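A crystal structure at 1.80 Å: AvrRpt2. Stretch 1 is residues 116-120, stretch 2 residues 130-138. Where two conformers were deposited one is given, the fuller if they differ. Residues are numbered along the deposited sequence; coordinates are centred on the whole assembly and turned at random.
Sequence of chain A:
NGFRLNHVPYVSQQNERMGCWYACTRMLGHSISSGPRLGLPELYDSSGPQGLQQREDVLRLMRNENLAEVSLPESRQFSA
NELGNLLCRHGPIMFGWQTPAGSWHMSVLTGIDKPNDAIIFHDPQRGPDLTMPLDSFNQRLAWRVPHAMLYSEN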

# COMPACT_ATOMS: atom_id res chain seq x y z
N ASN A 116 -9.33 -14.86 -2.12
CA ASN A 116 -9.30 -16.04 -1.28
C ASN A 116 -9.02 -15.71 0.19
O ASN A 116 -8.86 -16.61 0.97
N ASP A 117 -8.95 -14.42 0.56
CA ASP A 117 -8.73 -13.99 1.94
C ASP A 117 -7.54 -14.72 2.60
O ASP A 117 -7.67 -15.39 3.65
N ALA A 118 -6.39 -14.56 1.96
CA ALA A 118 -5.15 -15.26 2.33
C ALA A 118 -3.94 -14.35 2.20
O ALA A 118 -3.92 -13.41 1.40
N ILE A 119 -2.90 -14.66 2.97
CA ILE A 119 -1.63 -13.98 2.88
C ILE A 119 -0.70 -14.83 2.06
O ILE A 119 -0.85 -16.03 2.00
N ILE A 120 0.26 -14.16 1.43
CA ILE A 120 1.23 -14.80 0.60
C ILE A 120 2.58 -14.62 1.28
O ILE A 120 2.96 -13.52 1.61
N LEU A 130 3.99 -19.48 -0.69
CA LEU A 130 2.87 -20.19 -0.05
C LEU A 130 1.76 -19.17 0.29
O LEU A 130 1.97 -17.94 0.35
N THR A 131 0.57 -19.68 0.53
CA THR A 131 -0.45 -18.84 1.17
C THR A 131 -1.00 -19.56 2.38
O THR A 131 -1.02 -20.76 2.40
N MET A 132 -1.54 -18.79 3.30
CA MET A 132 -2.38 -19.31 4.35
C MET A 132 -3.58 -18.41 4.53
O MET A 132 -3.49 -17.22 4.26
N PRO A 133 -4.65 -18.95 5.12
CA PRO A 133 -5.77 -18.07 5.34
C PRO A 133 -5.42 -16.89 6.24
O PRO A 133 -4.68 -17.02 7.24
N LEU A 134 -6.02 -15.75 5.94
CA LEU A 134 -5.88 -14.59 6.79
C LEU A 134 -6.32 -14.89 8.19
O LEU A 134 -5.68 -14.40 9.14
N ASP A 135 -7.42 -15.67 8.35
CA ASP A 135 -7.88 -16.03 9.71
C ASP A 135 -6.74 -16.72 10.48
O ASP A 135 -6.56 -16.48 11.67
N SER A 136 -6.00 -17.60 9.82
CA SER A 136 -4.85 -18.30 10.45
C SER A 136 -3.72 -17.38 10.87
O SER A 136 -3.19 -17.50 11.95
N PHE A 137 -3.36 -16.44 10.02
CA PHE A 137 -2.38 -15.48 10.34
C PHE A 137 -2.73 -14.67 11.58
O PHE A 137 -1.92 -14.52 12.51
N ASN A 138 -3.96 -14.18 11.62
CA ASN A 138 -4.40 -13.49 12.79
C ASN A 138 -4.44 -14.35 14.08
O ASN A 138 -4.17 -13.87 15.20

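The two stretches meet as neighbouring antiparallel strands, 118-120 against 130-133, and the second stretch then turns into a helix that packs against the first strand. Backbone hydrogen bonding fixes the register. At the pair Ile 119 and Met 132, both amides are satisfied by both carbonyls: Ile 119 N donates to Met 132 O at 2.9 Å, and Met 132 N donates to Ile 119 O at 3.1 Å. The second is the more bent of the two, with an angle of 146° at the hydrogen. Ile 119 O also receives a CA-H...O contact from Thr 131 CA at 3.0 Å, and Leu 130 O takes a similar one from Ile 120 CA at 3.2 Å, as is common where antiparallel strands lie close at their non-hydrogen-bonded pairs.

A third backbone bond ties the loop before the first strand to the start of the helix. Leu 134 N donates to Asp 117 O at 2.8 Å, almost linearly, at 173°. The first amides of a helix have no preceding turn to supply acceptors, so a carbonyl from another segment suits this one well. Pro 133, at the N-cap position, has no amide hydrogen to satisfy; its own carbonyl accepts from Phe 137 N at 3.1 Å, and Leu 134 O accepts from Asn 138 N at 3.0 Å, carrying the chain into helical bonding.

The next free amide, Asp 135 N, is served by water 1, which accepts from it at 3.0 Å and donates to Asp 117 OD2 at 2.9 Å. The water thus joins the carboxylate to the helix start. Asp 117 adopts a t rotamer; its CA-to-CB bond points sideways, yet the end of the side chain comes nearer the helix, and OD1 lies 3.2 Å from Leu 134 CD2. A carboxylate suits this exposed place, where its charge can remain hydrated and where it can accept from the water that satisfies Asp 135 N.

Beneath the sheet, on the face carrying Ile 119 and Met 132, the contact is apolar. Ile 119, with chi1 p and chi2 t, is its centre and is the residue most covered by the other stretch. Ile 119 CG1 meets Met 132 CG at 3.7 Å, Ile 119 CG2 lies 4.1 Å from Leu 134 CD1, and Ile 119 CD1 reaches Phe 137 CD1 at 3.6 Å, approaching the ring obliquely. Branching at CB lets one residue serve all three neighbours. Leu 134 (chi1 t, chi2 p) and Phe 137 (chi1 t) both point toward the strand from the helix, three residues apart and so on nearly the same side. None of these side chains brings a polar hydrogen into the buried space.

The other face, with Ile 120 and Thr 131, is more open. Ile 120, m at chi1, places CG1 4.1 Å from Thr 131 CG2, while Ala 118 CB lies 4.1 Å from Thr 131 CB. Thr 131, a p rotamer, offers its methyl to Ile 120 at this exposed position.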

# COMPACT_ATOMS: atom_id res chain seq x y z
CB ASN A 116 -8.24 -17.01 -1.81
CG ASN A 116 -8.65 -17.65 -3.11
OD1 ASN A 116 -9.77 -18.18 -3.21
ND2 ASN A 116 -7.76 -17.63 -4.12
CB ASP A 117 -10.04 -14.12 2.75
CG ASP A 117 -10.02 -13.35 4.03
OD1 ASP A 117 -9.58 -12.16 4.06
OD2 ASP A 117 -10.45 -13.92 5.04
CB ALA A 118 -4.98 -16.50 1.46
CB ILE A 119 -1.00 -13.72 4.23
CG1 ILE A 119 -0.70 -15.03 4.99
CG2 ILE A 119 -1.97 -12.88 5.05
CD1 ILE A 119 0.41 -14.83 5.99
CB ILE A 120 1.30 -14.17 -0.81
CG1 ILE A 120 -0.12 -14.08 -1.42
CG2 ILE A 120 2.20 -14.97 -1.66
CD1 ILE A 120 -0.20 -13.31 -2.70
CB LEU A 130 3.29 -20.86 1.23
CG LEU A 130 4.50 -21.84 1.23
CD1 LEU A 130 4.67 -22.47 2.64
CD2 LEU A 130 4.42 -22.84 0.10
CB THR A 131 -1.64 -18.48 0.24
OG1 THR A 131 -2.53 -19.60 0.06
CG2 THR A 131 -1.15 -18.01 -1.11
CB MET A 132 -1.62 -19.47 5.70
CG MET A 132 -1.45 -18.30 6.59
SD MET A 132 -0.73 -18.41 8.26
CE MET A 132 0.97 -18.78 7.88
CB PRO A 133 -6.80 -18.95 6.04
CG PRO A 133 -6.41 -20.34 5.65
CD PRO A 133 -4.92 -20.29 5.63
CB LEU A 134 -6.70 -13.44 6.20
CG LEU A 134 -6.66 -12.16 6.97
CD1 LEU A 134 -5.21 -11.74 7.22
CD2 LEU A 134 -7.45 -11.08 6.22
CB ASP A 135 -9.15 -16.91 9.70
CG ASP A 135 -9.64 -17.32 11.12
OD1 ASP A 135 -10.33 -16.54 11.82
OD2 ASP A 135 -9.34 -18.46 11.54
CB SER A 136 -4.31 -19.39 9.53
OG SER A 136 -5.25 -20.41 9.43
CB PHE A 137 -2.14 -14.59 9.13
CG PHE A 137 -1.24 -13.45 9.44
CD1 PHE A 137 0.12 -13.62 9.38
CD2 PHE A 137 -1.79 -12.19 9.72
CE1 PHE A 137 0.94 -12.52 9.64
CE2 PHE A 137 -0.99 -11.14 10.04
CZ PHE A 137 0.37 -11.29 9.93
CB ASN A 138 -5.79 -12.84 12.56
CG ASN A 138 -5.71 -11.62 11.68
OD1 ASN A 138 -4.84 -10.76 11.87
ND2 ASN A 138 -6.68 -11.50 10.74
O HOH W 1 -9.26 -16.31 6.13